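Local coordinates for DUF1987 domain-containing protein (Pseudomonas aeruginosa, PDB 6K4F) that probably acts as a regulatory phosphoprotein of the SiaABC threonine phosphorylation pathway, which controls biofilm formation in response to carbon availability, at residues L26-D31 and G42-W47; D78-L83 and E115-P120. One frame throughout, in Å; residues are numbered along the deposited sequence.

Contact 1 of 2, residues L26-D31 and G42-W47; sequences LSMQGD and GQVIDW
Trp47 NE1, on an indole that packs against Leu26, is hydrogen-bonded to Ser4 O, which probably limits rotation of the ring. Trp21 packs against the same indole edge-to-face. No hydrogen bond joins 26-31 to 42-47. The contact is apolar and buried, made by Leu26 and Met28 of the strand with Val44 and Trp47 of the helix. Val44 CG1 is the shared point. It lies 3.9 Å from Leu26 CD2, where the two side chains meet at a slant. The same methyl stands 4.2 Å from Met28 CE, and here the side chains reach each other tip to tip. Met28 is extended beyond CG (chi2 -175°, chi3 -165°), which carries its terminal methyl out to the helix. Leu26 CB approaches the indole of Trp47 obliquely, 4.3 Å from CZ3. Leu6 and Ile17 border the same cluster. The axes of strand 26-29 and helix 42-47 come within 11.4 Å and run nearly antiparallel, at 158°. Strand 25-29, helix 37-53 and the adjacent parallel strand 59-68 form a beta-alpha-beta crossover, and this contact packs its first strand against its helix.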
ATOM      1  N   LEU A  26       2.686  -2.759  -6.291  1.00 28.22           N
ATOM      2  CA  LEU A  26       1.336  -2.466  -5.828  1.00 26.44           C
ATOM      3  C   LEU A  26       1.177  -0.952  -5.801  1.00 27.66           C
ATOM      4  O   LEU A  26       1.929  -0.252  -5.102  1.00 29.60           O
ATOM      5  CB  LEU A  26       1.081  -3.090  -4.456  1.00 28.71           C
ATOM      6  CG  LEU A  26      -0.288  -2.793  -3.858  1.00 27.76           C
ATOM      7  CD1 LEU A  26      -1.373  -3.379  -4.776  1.00 29.41           C
ATOM      8  CD2 LEU A  26      -0.377  -3.391  -2.470  1.00 28.18           C
ATOM      9  N   SER A  27       0.212  -0.450  -6.563  1.00 25.86           N
ATOM     10  CA  SER A  27      -0.024   0.978  -6.736  1.00 27.23           C
ATOM     11  C   SER A  27      -1.432   1.330  -6.277  1.00 30.98           C
ATOM     12  O   SER A  27      -2.368   0.555  -6.495  1.00 27.96           O
ATOM     13  CB  SER A  27       0.141   1.390  -8.212  1.00 29.18           C
ATOM     14  OG  SER A  27       1.449   1.061  -8.682  1.00 37.34           O
ATOM     15  N   MET A  28      -1.583   2.505  -5.653  1.00 27.35           N
ATOM     16  CA  MET A  28      -2.894   3.023  -5.268  1.00 27.23           C
ATOM     17  C   MET A  28      -2.982   4.525  -5.491  1.00 31.39           C
ATOM     18  O   MET A  28      -2.053   5.260  -5.154  1.00 31.75           O
ATOM     19  CB  MET A  28      -3.205   2.758  -3.798  1.00 27.81           C
ATOM     20  CG  MET A  28      -2.922   1.380  -3.358  1.00 29.78           C
ATOM     21  SD  MET A  28      -3.459   1.179  -1.653  1.00 32.44           S
ATOM     22  CE  MET A  28      -2.600  -0.330  -1.256  1.00 32.11           C
ATOM     23  N   GLN A  29      -4.134   4.985  -5.982  1.00 29.91           N
ATOM     24  CA  GLN A  29      -4.352   6.401  -6.247  1.00 30.87           C
ATOM     25  C   GLN A  29      -5.747   6.793  -5.799  1.00 32.73           C
ATOM     26  O   GLN A  29      -6.712   6.095  -6.120  1.00 34.34           O
ATOM     27  CB  GLN A  29      -4.191   6.725  -7.738  1.00 31.75           C
ATOM     28  CG  GLN A  29      -2.939   6.165  -8.377  1.00 36.19           C
ATOM     29  CD  GLN A  29      -3.132   4.769  -8.951  1.00 42.59           C
ATOM     30  OE1 GLN A  29      -4.204   4.426  -9.454  1.00 43.37           O
ATOM     31  NE2 GLN A  29      -2.078   3.969  -8.910  1.00 38.63           N
ATOM     32  N   GLY A  30      -5.855   7.916  -5.095  1.00 28.21           N
ATOM     33  CA  GLY A  30      -7.128   8.555  -4.807  1.00 30.81           C
ATOM     34  C   GLY A  30      -7.419   8.632  -3.322  1.00 34.62           C
ATOM     35  O   GLY A  30      -6.543   8.461  -2.468  1.00 35.94           O
ATOM     36  N   ASP A  31      -8.677   8.913  -3.012  1.00 33.42           N
ATOM     37  CA  ASP A  31      -9.110   8.884  -1.625  1.00 35.68           C
ATOM     38  C   ASP A  31      -9.643   7.529  -1.245  1.00 34.24           C
ATOM     39  O   ASP A  31     -10.019   6.708  -2.083  1.00 30.00           O
ATOM     40  CB  ASP A  31     -10.234   9.830  -1.336  1.00 55.35           C
ATOM     41  CG  ASP A  31      -9.878  11.190  -1.551  1.00 63.85           C
ATOM     42  OD1 ASP A  31     -10.580  11.696  -2.401  1.00 63.63           O
ATOM     43  OD2 ASP A  31      -8.989  11.802  -0.900  1.00 67.92           O
ATOM     44  N   GLY A  42      -9.434  -6.142   2.094  1.00 28.72           N
ATOM     45  CA  GLY A  42      -9.145  -7.515   2.459  1.00 30.40           C
ATOM     46  C   GLY A  42      -8.489  -8.263   1.318  1.00 29.82           C
ATOM     47  O   GLY A  42      -7.504  -8.978   1.513  1.00 29.24           O
ATOM     48  N   GLN A  43      -9.002  -8.063   0.105  1.00 29.14           N
ATOM     49  CA  GLN A  43      -8.429  -8.703  -1.074  1.00 27.83           C
ATOM     50  C   GLN A  43      -7.035  -8.167  -1.392  1.00 28.13           C
ATOM     51  O   GLN A  43      -6.237  -8.877  -2.020  1.00 27.23           O
ATOM     52  CB  GLN A  43      -9.360  -8.503  -2.266  1.00 24.61           C
ATOM     53  CG  GLN A  43      -9.506  -7.042  -2.659  1.00 25.77           C
ATOM     54  CD  GLN A  43     -10.753  -6.736  -3.454  1.00 25.64           C
ATOM     55  OE1 GLN A  43     -11.200  -7.542  -4.302  1.00 26.94           O
ATOM     56  NE2 GLN A  43     -11.324  -5.543  -3.215  1.00 23.29           N
ATOM     57  N   VAL A  44      -6.735  -6.923  -0.996  1.00 22.95           N
ATOM     58  CA  VAL A  44      -5.398  -6.367  -1.217  1.00 25.77           C
ATOM     59  C   VAL A  44      -4.401  -7.007  -0.268  1.00 29.96           C
ATOM     60  O   VAL A  44      -3.295  -7.402  -0.660  1.00 28.14           O
ATOM     61  CB  VAL A  44      -5.415  -4.837  -1.053  1.00 26.86           C
ATOM     62  CG1 VAL A  44      -4.006  -4.241  -1.346  1.00 28.07           C
ATOM     63  CG2 VAL A  44      -6.498  -4.226  -1.927  1.00 28.54           C
ATOM     64  N   ILE A  45      -4.774  -7.096   1.008  1.00 32.09           N
ATOM     65  CA  ILE A  45      -3.962  -7.812   1.981  1.00 31.83           C
ATOM     66  C   ILE A  45      -3.698  -9.225   1.488  1.00 27.81           C
ATOM     67  O   ILE A  45      -2.561  -9.716   1.506  1.00 29.72           O
ATOM     68  CB  ILE A  45      -4.666  -7.804   3.351  1.00 32.90           C
ATOM     69  CG1 ILE A  45      -4.729  -6.369   3.888  1.00 37.44           C
ATOM     70  CG2 ILE A  45      -3.955  -8.726   4.333  1.00 41.00           C
ATOM     71  CD1 ILE A  45      -5.585  -6.213   5.141  1.00 39.64           C
ATOM     72  N   ASP A  46      -4.756  -9.895   1.027  1.00 31.02           N
ATOM     73  CA  ASP A  46      -4.625 -11.255   0.521  1.00 35.29           C
ATOM     74  C   ASP A  46      -3.640 -11.321  -0.637  1.00 31.78           C
ATOM     75  O   ASP A  46      -2.780 -12.204  -0.683  1.00 36.00           O
ATOM     76  CB  ASP A  46      -6.007 -11.766   0.096  1.00 36.65           C
ATOM     77  CG  ASP A  46      -6.048 -13.267  -0.103  1.00 59.69           C
ATOM     78  OD1 ASP A  46      -5.638 -13.741  -1.189  1.00 59.65           O
ATOM     79  OD2 ASP A  46      -6.506 -13.973   0.822  1.00 70.24           O
ATOM     80  N   TRP A  47      -3.754 -10.391  -1.592  1.00 28.21           N
ATOM     81  CA  TRP A  47      -2.856 -10.401  -2.743  1.00 30.08           C
ATOM     82  C   TRP A  47      -1.406 -10.227  -2.304  1.00 33.21           C
ATOM     83  O   TRP A  47      -0.504 -10.916  -2.799  1.00 32.32           O
ATOM     84  CB  TRP A  47      -3.275  -9.303  -3.727  1.00 31.05           C
ATOM     85  CG  TRP A  47      -2.554  -9.320  -5.051  1.00 31.64           C
ATOM     86  CD1 TRP A  47      -2.939  -9.964  -6.183  1.00 34.97           C
ATOM     87  CD2 TRP A  47      -1.333  -8.640  -5.370  1.00 30.09           C
ATOM     88  NE1 TRP A  47      -2.033  -9.737  -7.194  1.00 31.05           N
ATOM     89  CE2 TRP A  47      -1.043  -8.917  -6.724  1.00 36.71           C
ATOM     90  CE3 TRP A  47      -0.464  -7.817  -4.647  1.00 31.94           C
ATOM     91  CZ2 TRP A  47       0.097  -8.418  -7.365  1.00 35.93           C
ATOM     92  CZ3 TRP A  47       0.664  -7.316  -5.283  1.00 34.25           C
ATOM     93  CH2 TRP A  47       0.932  -7.610  -6.630  1.00 30.98           C
TER

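Contact 2 of 2, residues D78-L83 and E115-P120; sequences DILDLL and EDCSFP
Leu80 and Leu83 of helix 70-88 meet Cys117 and Phe119 of the loop that leads into edge strand 121-125. The helix is the connection of a beta-alpha-beta crossover between parallel strands 59-68 and 93-99. The loop closes the next such unit, which runs from 93-99 through helix 108-115 to 121-125. No hydrogen bond passes between 78-83 and 115-120, and the first shell is apolar. Leu83 CB approaches the Phe119 ring obliquely, 3.9 Å from CE2. Leu80 spreads its two methyls over two partners. CD1 lies 4.2 Å from Cys117 SG, and CD2 is 4.3 Å from Phe119 CZ. Leu80 O sits at the ring edge, near its plane, 4.2 Å from Phe119 CE2.

Further out, Val93 and Leu95 of strand 93-99 also touch the phenyl ring and continue the core between the helix and the sheet. Ser118, between the two loop contacts, is tied to the last turns of helix 70-88. Its N donates to Glu84 OE1, and its OG is hydrogen-bonded with His87 ND1 and Gln88 OE1. Pro120 pairs with Leu95 through the backbone. Phe119 CG sits between the backbone N and the carbonyl carbon (chi1 47°), which turns the ring back toward Cys117 and the helix. Within the loop itself, Cys117 CB stands over one face of the Phe119 ring, 3.6 Å above the plane and offset toward the rim.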
ATOM      1  N   ASP A  78      -2.106  -2.487   8.291  1.00 29.65           N
ATOM      2  CA  ASP A  78      -2.055  -3.940   8.177  1.00 28.74           C
ATOM      3  C   ASP A  78      -1.179  -4.366   7.008  1.00 29.43           C
ATOM      4  O   ASP A  78      -0.370  -5.291   7.132  1.00 38.12           O
ATOM      5  CB  ASP A  78      -3.469  -4.516   8.013  1.00 30.09           C
ATOM      6  CG  ASP A  78      -4.307  -4.441   9.304  1.00 40.15           C
ATOM      7  OD1 ASP A  78      -3.738  -4.230  10.393  1.00 40.83           O
ATOM      8  OD2 ASP A  78      -5.542  -4.616   9.215  1.00 42.14           O
ATOM      9  N   ILE A  79      -1.328  -3.700   5.862  1.00 28.24           N
ATOM     10  CA  ILE A  79      -0.457  -3.967   4.720  1.00 25.23           C
ATOM     11  C   ILE A  79       0.998  -3.669   5.070  1.00 31.15           C
ATOM     12  O   ILE A  79       1.898  -4.479   4.819  1.00 33.83           O
ATOM     13  CB  ILE A  79      -0.926  -3.150   3.505  1.00 26.43           C
ATOM     14  CG1 ILE A  79      -2.293  -3.667   3.014  1.00 30.98           C
ATOM     15  CG2 ILE A  79       0.120  -3.200   2.397  1.00 32.96           C
ATOM     16  CD1 ILE A  79      -2.958  -2.748   1.991  1.00 28.63           C
ATOM     17  N   LEU A  80       1.251  -2.501   5.650  1.00 27.64           N
ATOM     18  CA  LEU A  80       2.620  -2.142   6.018  1.00 31.98           C
ATOM     19  C   LEU A  80       3.202  -3.131   7.020  1.00 35.58           C
ATOM     20  O   LEU A  80       4.386  -3.478   6.947  1.00 34.79           O
ATOM     21  CB  LEU A  80       2.652  -0.722   6.581  1.00 34.84           C
ATOM     22  CG  LEU A  80       2.283   0.375   5.574  1.00 38.91           C
ATOM     23  CD1 LEU A  80       2.390   1.770   6.195  1.00 39.08           C
ATOM     24  CD2 LEU A  80       3.144   0.268   4.323  1.00 41.19           C
ATOM     25  N   ASP A  81       2.380  -3.608   7.964  1.00 36.09           N
ATOM     26  CA  ASP A  81       2.879  -4.584   8.927  1.00 45.54           C
ATOM     27  C   ASP A  81       3.218  -5.908   8.251  1.00 45.50           C
ATOM     28  O   ASP A  81       4.193  -6.567   8.641  1.00 42.35           O
ATOM     29  CB  ASP A  81       1.869  -4.777  10.066  1.00 54.39           C
ATOM     30  CG  ASP A  81       1.951  -3.667  11.138  1.00 67.37           C
ATOM     31  OD1 ASP A  81       3.049  -3.117  11.368  1.00 72.84           O
ATOM     32  OD2 ASP A  81       0.915  -3.352  11.768  1.00 71.66           O
ATOM     33  N   LEU A  82       2.450  -6.301   7.227  1.00 46.91           N
ATOM     34  CA  LEU A  82       2.818  -7.468   6.426  1.00 42.33           C
ATOM     35  C   LEU A  82       4.162  -7.255   5.734  1.00 42.44           C
ATOM     36  O   LEU A  82       5.024  -8.142   5.730  1.00 41.95           O
ATOM     37  CB  LEU A  82       1.729  -7.769   5.394  1.00 46.42           C
ATOM     38  CG  LEU A  82       0.765  -8.920   5.694  1.00 55.43           C
ATOM     39  CD1 LEU A  82       1.480 -10.251   5.537  1.00 55.63           C
ATOM     40  CD2 LEU A  82       0.169  -8.795   7.088  1.00 60.44           C
ATOM     41  N   LEU A  83       4.349  -6.088   5.118  1.00 36.42           N
ATOM     42  CA  LEU A  83       5.611  -5.803   4.451  1.00 34.22           C
ATOM     43  C   LEU A  83       6.765  -5.766   5.445  1.00 36.45           C
ATOM     44  O   LEU A  83       7.879  -6.207   5.134  1.00 37.49           O
ATOM     45  CB  LEU A  83       5.515  -4.479   3.700  1.00 36.82           C
ATOM     46  CG  LEU A  83       4.456  -4.418   2.589  1.00 38.54           C
ATOM     47  CD1 LEU A  83       4.379  -3.015   2.018  1.00 38.97           C
ATOM     48  CD2 LEU A  83       4.818  -5.396   1.510  1.00 40.57           C
ATOM     49  N   GLU A 115       7.707   5.954  10.336  1.00 37.44           N
ATOM     50  CA  GLU A 115       8.371   5.607  11.583  1.00 45.81           C
ATOM     51  C   GLU A 115       8.113   4.165  11.997  1.00 43.59           C
ATOM     52  O   GLU A 115       8.874   3.616  12.800  1.00 45.27           O
ATOM     53  CB  GLU A 115       7.935   6.584  12.676  1.00 53.05           C
ATOM     54  CG  GLU A 115       8.431   8.005  12.389  1.00 69.28           C
ATOM     55  CD  GLU A 115       7.864   9.056  13.326  1.00 82.13           C
ATOM     56  OE1 GLU A 115       8.608   9.508  14.224  1.00 87.51           O
ATOM     57  OE2 GLU A 115       6.689   9.449  13.151  1.00 85.53           O
ATOM     58  N   ASP A 116       7.070   3.528  11.461  1.00 34.41           N
ATOM     59  CA  ASP A 116       6.795   2.138  11.787  1.00 37.73           C
ATOM     60  C   ASP A 116       7.476   1.152  10.845  1.00 42.24           C
ATOM     61  O   ASP A 116       7.363  -0.061  11.060  1.00 42.32           O
ATOM     62  CB  ASP A 116       5.273   1.876  11.773  1.00 39.81           C
ATOM     63  CG  ASP A 116       4.492   2.841  12.663  1.00 44.88           C
ATOM     64  OD1 ASP A 116       5.042   3.283  13.701  1.00 44.39           O
ATOM     65  OD2 ASP A 116       3.321   3.153  12.330  1.00 41.72           O
ATOM     66  N   CYS A 117       8.166   1.627   9.807  1.00 37.65           N
ATOM     67  CA  CYS A 117       8.700   0.766   8.759  1.00 32.26           C
ATOM     68  C   CYS A 117      10.219   0.795   8.762  1.00 36.54           C
ATOM     69  O   CYS A 117      10.817   1.843   8.981  1.00 37.19           O
ATOM     70  CB  CYS A 117       8.196   1.197   7.381  1.00 32.00           C
ATOM     71  SG  CYS A 117       6.393   1.144   7.282  1.00 37.62           S
ATOM     72  N   SER A 118      10.839  -0.359   8.518  1.00 33.34           N
ATOM     73  CA  SER A 118      12.294  -0.419   8.466  1.00 41.05           C
ATOM     74  C   SER A 118      12.826  -0.532   7.047  1.00 36.21           C
ATOM     75  O   SER A 118      14.044  -0.478   6.849  1.00 36.65           O
ATOM     76  CB  SER A 118      12.804  -1.594   9.311  1.00 50.76           C
ATOM     77  OG  SER A 118      12.673  -2.818   8.616  1.00 57.13           O
ATOM     78  N   PHE A 119      11.959  -0.676   6.067  1.00 34.75           N
ATOM     79  CA  PHE A 119      12.370  -0.740   4.675  1.00 30.39           C
ATOM     80  C   PHE A 119      12.376   0.658   4.085  1.00 30.54           C
ATOM     81  O   PHE A 119      11.794   1.586   4.660  1.00 30.22           O
ATOM     82  CB  PHE A 119      11.421  -1.655   3.896  1.00 31.75           C
ATOM     83  CG  PHE A 119       9.965  -1.389   4.158  1.00 32.26           C
ATOM     84  CD1 PHE A 119       9.283  -0.418   3.442  1.00 31.53           C
ATOM     85  CD2 PHE A 119       9.271  -2.124   5.105  1.00 34.61           C
ATOM     86  CE1 PHE A 119       7.937  -0.174   3.666  1.00 33.92           C
ATOM     87  CE2 PHE A 119       7.918  -1.891   5.341  1.00 32.74           C
ATOM     88  CZ  PHE A 119       7.251  -0.912   4.624  1.00 32.57           C
ATOM     89  N   PRO A 120      13.055   0.857   2.953  1.00 31.88           N
ATOM     90  CA  PRO A 120      13.032   2.170   2.294  1.00 31.42           C
ATOM     91  C   PRO A 120      11.617   2.683   2.066  1.00 29.92           C
ATOM     92  O   PRO A 120      10.774   2.004   1.476  1.00 28.73           O
ATOM     93  CB  PRO A 120      13.742   1.903   0.962  1.00 30.38           C
ATOM     94  CG  PRO A 120      14.645   0.756   1.253  1.00 33.12           C
ATOM     95  CD  PRO A 120      13.923  -0.101   2.243  1.00 31.41           C
TER

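From the N terminus, the chain passes through two short strands and then strand 25-29. Contact 1 closes a loop of ten residues between 26-31 and 42-47, bringing helix 37-53 back over the sheet. Strand 59-68 follows, then helix 70-88, where contact 2 opens. It closes 31 residues later, after strand 93-99, at the end of helix 108-115 and just before edge strand 121-125. The two loops are in series and neither nest nor cross. They meet where the helices pack together, with Ile45 CG1 3.7 Å from Ile79 CG1. Ile79 CD1 also reaches Val44 CG1 and Met28 CE. One hydrophobic core continues from strand 25-29 through both helices to the loop before edge strand 121-125.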